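Local coordinates for protein glycerol dehydratase (Clostridium butyricum, PDB 1R9D) that probably dehydrates glycerol without vitamin B12, as a glycyl-radical enzyme of the pyruvate formate-lyase-like family, at residues N14-K17 with A18-L21; V563-I566 with V567-N571. All blocks are in the same frame, centred on the assembly; numbering follows the deposited sequence.

In the fold
Both contacts are local, each made between successive turns of a single helix. Contact 1 comes first, in helix 11-22 close to the N-terminus; contact 2 follows more than 500 residues later, at the C-terminal end of helix 553-569. Their centres are about 58 Å apart and their nearest atoms about 45 Å, on opposite sides of the chain's centre. All four segments belong to the pyruvate formate lyase-like part of the chain. Contact 1 keeps mainly i to i+4 bonding, whereas contact 2 widens into pi-type turns. They are therefore independent local features: contact 1 belongs to a helix packed on helix 304-317, and contact 2 lies where helix 553-569 ends near helices 484-516 and 575-583.

Contact 1: N14-K17 with A18-L21; sequences NILK and AQIL
Q19 folds back along the preceding turn of helix 11-22 and lies beside L16, the two side chains pointing the same way. Its CB rests 3.3 Å from L16 O. With CG beside its own backbone N (chi1 -57°), the chain runs back toward I15, and Q19 CG comes 3.2 Å from I15 O, the carbonyl that also accepts the Q19 N-H. Farther out, Q19 CD is about equally far from I15 O and L16 CD2, at the limit of contact. At the tip, Q19 OE1 sits 3.6 Å from L16 CD2 and takes a hydrogen bond from a water at 2.8 Å. The same water donates to L16 O at 3.1 Å, bridging side chain and backbone across the turn. Q19 NE2 makes a weak hydrogen bond to D68 O. The extended K17 chain crosses L21, with K17 CE 3.9 Å from L21 CD1. Backbone bonds are mainly i to i+4, that from I20 N to L16 O being weak; L21 N reaches K17 O at 3.2 Å, nearly straight at 170° and in the carbonyl plane. The buried L16 and I20 turn this helix against helix 304-317, where both meet I316 and L16 also meets C313, while Q19 packs on the loop residue R67.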
ATOM      1  N   ASN A  14      21.794 -40.195  20.450  1.00 31.52           N
ATOM      2  CA  ASN A  14      21.057 -40.377  21.694  1.00 31.98           C
ATOM      3  C   ASN A  14      21.226 -39.161  22.602  1.00 31.67           C
ATOM      4  O   ASN A  14      20.287 -38.749  23.284  1.00 31.53           O
ATOM      5  CB  ASN A  14      21.523 -41.640  22.427  1.00 33.43           C
ATOM      6  CG  ASN A  14      21.284 -42.901  21.619  1.00 34.81           C
ATOM      7  OD1 ASN A  14      20.253 -43.042  20.958  1.00 36.15           O
ATOM      8  ND2 ASN A  14      22.230 -43.830  21.675  1.00 35.23           N
ATOM      9  N   ILE A  15      22.426 -38.589  22.609  1.00 31.90           N
ATOM     10  CA  ILE A  15      22.705 -37.417  23.431  1.00 31.47           C
ATOM     11  C   ILE A  15      21.933 -36.193  22.934  1.00 30.72           C
ATOM     12  O   ILE A  15      21.344 -35.457  23.726  1.00 30.26           O
ATOM     13  CB  ILE A  15      24.214 -37.091  23.439  1.00 32.08           C
ATOM     14  CG1 ILE A  15      24.982 -38.227  24.122  1.00 32.95           C
ATOM     15  CG2 ILE A  15      24.463 -35.769  24.166  1.00 30.86           C
ATOM     16  CD1 ILE A  15      26.483 -38.086  24.048  1.00 34.13           C
ATOM     17  N   LEU A  16      21.939 -35.982  21.622  1.00 31.61           N
ATOM     18  CA  LEU A  16      21.238 -34.844  21.036  1.00 30.99           C
ATOM     19  C   LEU A  16      19.729 -34.992  21.221  1.00 31.07           C
ATOM     20  O   LEU A  16      19.037 -34.017  21.510  1.00 31.80           O
ATOM     21  CB  LEU A  16      21.590 -34.719  19.553  1.00 31.23           C
ATOM     22  CG  LEU A  16      23.061 -34.404  19.265  1.00 30.96           C
ATOM     23  CD1 LEU A  16      23.342 -34.550  17.787  1.00 31.80           C
ATOM     24  CD2 LEU A  16      23.386 -32.995  19.741  1.00 30.74           C
ATOM     25  N   LYS A  17      19.223 -36.215  21.069  1.00 30.48           N
ATOM     26  CA  LYS A  17      17.792 -36.460  21.244  1.00 30.57           C
ATOM     27  C   LYS A  17      17.360 -36.135  22.671  1.00 30.06           C
ATOM     28  O   LYS A  17      16.287 -35.572  22.897  1.00 29.07           O
ATOM     29  CB  LYS A  17      17.447 -37.921  20.935  1.00 30.30           C
ATOM     30  CG  LYS A  17      16.000 -38.276  21.268  1.00 31.88           C
ATOM     31  CD  LYS A  17      15.698 -39.749  21.028  1.00 33.23           C
ATOM     32  CE  LYS A  17      14.249 -40.068  21.382  1.00 34.20           C
ATOM     33  NZ  LYS A  17      13.941 -41.526  21.286  1.00 35.09           N
ATOM     34  N   ALA A  18      18.199 -36.501  23.635  1.00 30.36           N
ATOM     35  CA  ALA A  18      17.904 -36.248  25.038  1.00 30.68           C
ATOM     36  C   ALA A  18      17.796 -34.750  25.316  1.00 30.83           C
ATOM     37  O   ALA A  18      17.038 -34.324  26.187  1.00 31.31           O
ATOM     38  CB  ALA A  18      18.988 -36.871  25.922  1.00 31.34           C
ATOM     39  N   GLN A  19      18.558 -33.951  24.576  1.00 31.40           N
ATOM     40  CA  GLN A  19      18.527 -32.505  24.757  1.00 31.96           C
ATOM     41  C   GLN A  19      17.140 -31.977  24.415  1.00 31.69           C
ATOM     42  O   GLN A  19      16.628 -31.072  25.070  1.00 31.12           O
ATOM     43  CB  GLN A  19      19.572 -31.829  23.868  1.00 33.45           C
ATOM     44  CG  GLN A  19      20.994 -32.325  24.092  1.00 35.85           C
ATOM     45  CD  GLN A  19      22.020 -31.539  23.297  1.00 37.18           C
ATOM     46  OE1 GLN A  19      21.711 -30.983  22.240  1.00 36.43           O
ATOM     47  NE2 GLN A  19      23.253 -31.500  23.795  1.00 36.83           N
ATOM     48  N   ILE A  20      16.532 -32.553  23.383  1.00 31.03           N
ATOM     49  CA  ILE A  20      15.195 -32.138  22.971  1.00 31.15           C
ATOM     50  C   ILE A  20      14.146 -32.500  24.029  1.00 30.44           C
ATOM     51  O   ILE A  20      13.402 -31.643  24.499  1.00 30.90           O
ATOM     52  CB  ILE A  20      14.780 -32.815  21.642  1.00 31.33           C
ATOM     53  CG1 ILE A  20      15.780 -32.479  20.528  1.00 31.83           C
ATOM     54  CG2 ILE A  20      13.372 -32.382  21.266  1.00 32.33           C
ATOM     55  CD1 ILE A  20      15.796 -31.021  20.109  1.00 32.93           C
ATOM     56  N   LEU A  21      14.095 -33.776  24.403  1.00 31.13           N
ATOM     57  CA  LEU A  21      13.116 -34.248  25.379  1.00 31.53           C
ATOM     58  C   LEU A  21      13.279 -33.720  26.801  1.00 32.36           C
ATOM     59  O   LEU A  21      12.293 -33.538  27.511  1.00 31.41           O
ATOM     60  CB  LEU A  21      13.100 -35.778  25.398  1.00 31.54           C
ATOM     61  CG  LEU A  21      12.620 -36.410  24.087  1.00 32.41           C
ATOM     62  CD1 LEU A  21      12.685 -37.918  24.186  1.00 32.12           C
ATOM     63  CD2 LEU A  21      11.201 -35.943  23.787  1.00 31.90           C
TER
HETATM   64  O   HOH W   1      19.810 -31.290  20.239  1.00 34.02           O

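Contact 2: V563-I566 with V567-N571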
ATOM      1  N   VAL A 563     -31.357 -38.476   8.584  1.00 29.14           N
ATOM      2  CA  VAL A 563     -32.474 -37.575   8.329  1.00 29.49           C
ATOM      3  C   VAL A 563     -33.321 -38.104   7.171  1.00 31.25           C
ATOM      4  O   VAL A 563     -34.548 -38.181   7.268  1.00 32.17           O
ATOM      5  CB  VAL A 563     -31.968 -36.143   7.991  1.00 28.27           C
ATOM      6  CG1 VAL A 563     -33.104 -35.289   7.453  1.00 27.55           C
ATOM      7  CG2 VAL A 563     -31.386 -35.499   9.234  1.00 27.05           C
ATOM      8  N   LYS A 564     -32.658 -38.487   6.085  1.00 31.30           N
ATOM      9  CA  LYS A 564     -33.343 -39.004   4.908  1.00 32.35           C
ATOM     10  C   LYS A 564     -34.138 -40.283   5.162  1.00 33.13           C
ATOM     11  O   LYS A 564     -35.279 -40.404   4.717  1.00 33.29           O
ATOM     12  CB  LYS A 564     -32.337 -39.264   3.782  1.00 31.94           C
ATOM     13  CG  LYS A 564     -32.965 -39.871   2.534  1.00 34.03           C
ATOM     14  CD  LYS A 564     -31.918 -40.210   1.484  1.00 36.30           C
ATOM     15  CE  LYS A 564     -32.535 -40.968   0.317  1.00 38.45           C
ATOM     16  NZ  LYS A 564     -33.032 -42.320   0.729  1.00 40.02           N
ATOM     17  N   LYS A 565     -33.533 -41.230   5.874  1.00 33.13           N
ATOM     18  CA  LYS A 565     -34.174 -42.515   6.163  1.00 34.49           C
ATOM     19  C   LYS A 565     -35.196 -42.512   7.291  1.00 34.29           C
ATOM     20  O   LYS A 565     -36.347 -42.911   7.102  1.00 34.78           O
ATOM     21  CB  LYS A 565     -33.120 -43.574   6.491  1.00 35.06           C
ATOM     22  CG  LYS A 565     -32.245 -43.991   5.326  1.00 38.07           C
ATOM     23  CD  LYS A 565     -31.269 -45.081   5.759  1.00 39.47           C
ATOM     24  CE  LYS A 565     -31.992 -46.339   6.240  1.00 40.59           C
ATOM     25  NZ  LYS A 565     -32.612 -47.108   5.119  1.00 41.10           N
ATOM     26  N   ILE A 566     -34.763 -42.085   8.471  1.00 34.03           N
ATOM     27  CA  ILE A 566     -35.624 -42.072   9.645  1.00 34.12           C
ATOM     28  C   ILE A 566     -36.762 -41.061   9.592  1.00 34.39           C
ATOM     29  O   ILE A 566     -37.861 -41.335  10.071  1.00 34.73           O
ATOM     30  CB  ILE A 566     -34.798 -41.817  10.928  1.00 34.52           C
ATOM     31  CG1 ILE A 566     -33.657 -42.836  11.029  1.00 34.93           C
ATOM     32  CG2 ILE A 566     -35.692 -41.915  12.156  1.00 34.86           C
ATOM     33  CD1 ILE A 566     -34.115 -44.282  11.038  1.00 36.26           C
ATOM     34  N   VAL A 567     -36.513 -39.896   9.004  1.00 34.11           N
ATOM     35  CA  VAL A 567     -37.537 -38.864   8.934  1.00 34.23           C
ATOM     36  C   VAL A 567     -38.364 -38.829   7.651  1.00 35.54           C
ATOM     37  O   VAL A 567     -39.588 -38.946   7.699  1.00 35.72           O
ATOM     38  CB  VAL A 567     -36.926 -37.461   9.150  1.00 34.57           C
ATOM     39  CG1 VAL A 567     -38.012 -36.401   9.078  1.00 34.37           C
ATOM     40  CG2 VAL A 567     -36.227 -37.399  10.499  1.00 33.58           C
ATOM     41  N   PHE A 568     -37.711 -38.676   6.504  1.00 35.76           N
ATOM     42  CA  PHE A 568     -38.450 -38.584   5.252  1.00 36.78           C
ATOM     43  C   PHE A 568     -38.847 -39.875   4.545  1.00 37.67           C
ATOM     44  O   PHE A 568     -39.898 -39.921   3.912  1.00 37.80           O
ATOM     45  CB  PHE A 568     -37.703 -37.674   4.271  1.00 36.60           C
ATOM     46  CG  PHE A 568     -37.543 -36.264   4.766  1.00 36.85           C
ATOM     47  CD1 PHE A 568     -36.334 -35.833   5.301  1.00 36.55           C
ATOM     48  CD2 PHE A 568     -38.616 -35.378   4.734  1.00 36.70           C
ATOM     49  CE1 PHE A 568     -36.196 -34.536   5.800  1.00 36.68           C
ATOM     50  CE2 PHE A 568     -38.489 -34.083   5.230  1.00 37.28           C
ATOM     51  CZ  PHE A 568     -37.275 -33.662   5.766  1.00 37.43           C
ATOM     52  N   ASP A 569     -38.035 -40.921   4.638  1.00 38.73           N
ATOM     53  CA  ASP A 569     -38.382 -42.167   3.961  1.00 40.31           C
ATOM     54  C   ASP A 569     -39.297 -43.075   4.775  1.00 40.50           C
ATOM     55  O   ASP A 569     -40.329 -43.525   4.279  1.00 41.23           O
ATOM     56  CB  ASP A 569     -37.127 -42.964   3.579  1.00 41.43           C
ATOM     57  CG  ASP A 569     -36.283 -42.273   2.524  1.00 43.66           C
ATOM     58  OD1 ASP A 569     -36.847 -41.532   1.690  1.00 43.28           O
ATOM     59  OD2 ASP A 569     -35.051 -42.493   2.521  1.00 44.72           O
ATOM     60  N   GLU A 570     -38.920 -43.338   6.022  1.00 40.83           N
ATOM     61  CA  GLU A 570     -39.694 -44.230   6.878  1.00 41.25           C
ATOM     62  C   GLU A 570     -40.694 -43.528   7.789  1.00 41.25           C
ATOM     63  O   GLU A 570     -41.561 -44.174   8.377  1.00 41.11           O
ATOM     64  CB  GLU A 570     -38.744 -45.080   7.721  1.00 42.08           C
ATOM     65  CG  GLU A 570     -37.617 -45.702   6.912  1.00 44.41           C
ATOM     66  CD  GLU A 570     -36.704 -46.580   7.745  1.00 46.22           C
ATOM     67  OE1 GLU A 570     -36.398 -46.205   8.899  1.00 47.45           O
ATOM     68  OE2 GLU A 570     -36.279 -47.640   7.238  1.00 46.94           O
ATOM     69  N   ASN A 571     -40.569 -42.212   7.913  1.00 40.90           N
ATOM     70  CA  ASN A 571     -41.473 -41.432   8.750  1.00 41.50           C
ATOM     71  C   ASN A 571     -41.568 -41.960  10.181  1.00 41.27           C
ATOM     72  O   ASN A 571     -42.649 -41.954  10.776  1.00 40.83           O
ATOM     73  CB  ASN A 571     -42.876 -41.411   8.135  1.00 43.19           C
ATOM     74  CG  ASN A 571     -42.890 -40.826   6.737  1.00 44.72           C
ATOM     75  OD1 ASN A 571     -42.471 -39.687   6.524  1.00 45.93           O
ATOM     76  ND2 ASN A 571     -43.377 -41.603   5.776  1.00 45.95           N
TER
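K564 and D569 form a salt bridge five residues apart, a spacing suited to the pi-type turns in which helix 553-569 finishes. The wider winding shows in the backbone: F568 N bonds V563 O at 3.3 Å, D569 N bonds K564 O and E570 N bonds K565 O at 2.8 Å, all i to i+5. V563 O is shared, because V567 N also donates to it at 3.1 Å, from above the carbonyl plane.

The K564 side chain leaves with CG opposite the backbone N (chi1 177°) and stays extended to CE, and the last torsion then bends it (chi4 -66°), bringing the ammonium round to the edge of the D569 carboxylate, on the OD2 side. The two side chains cross at an angle, K564 CG passing 3.4 Å from D569 OD2. K565 NZ is a looser neighbour of E570, and has a weak, long ion pair with E608.

On the apolar side, V563 and F568 run side by side, V563 CG1 lying 3.6 Å from F568 CE1. Opposite placement of V563 CG1 and the backbone N (chi1 168°) sends that methyl toward the ring. V567 CG1 stands over the centre of one ring face, 4.1 Å above the F568 plane. F484 of helix 484-516 touches V563, K564 and F568, while V567 packs on P575 and L578 of helix 575-583. N571, with positive phi, is the first residue to leave helical geometry. In the salt bridge itself, K564 NZ reaches D569 OD2 at 2.7 Å through the syn lone pair of that oxygen.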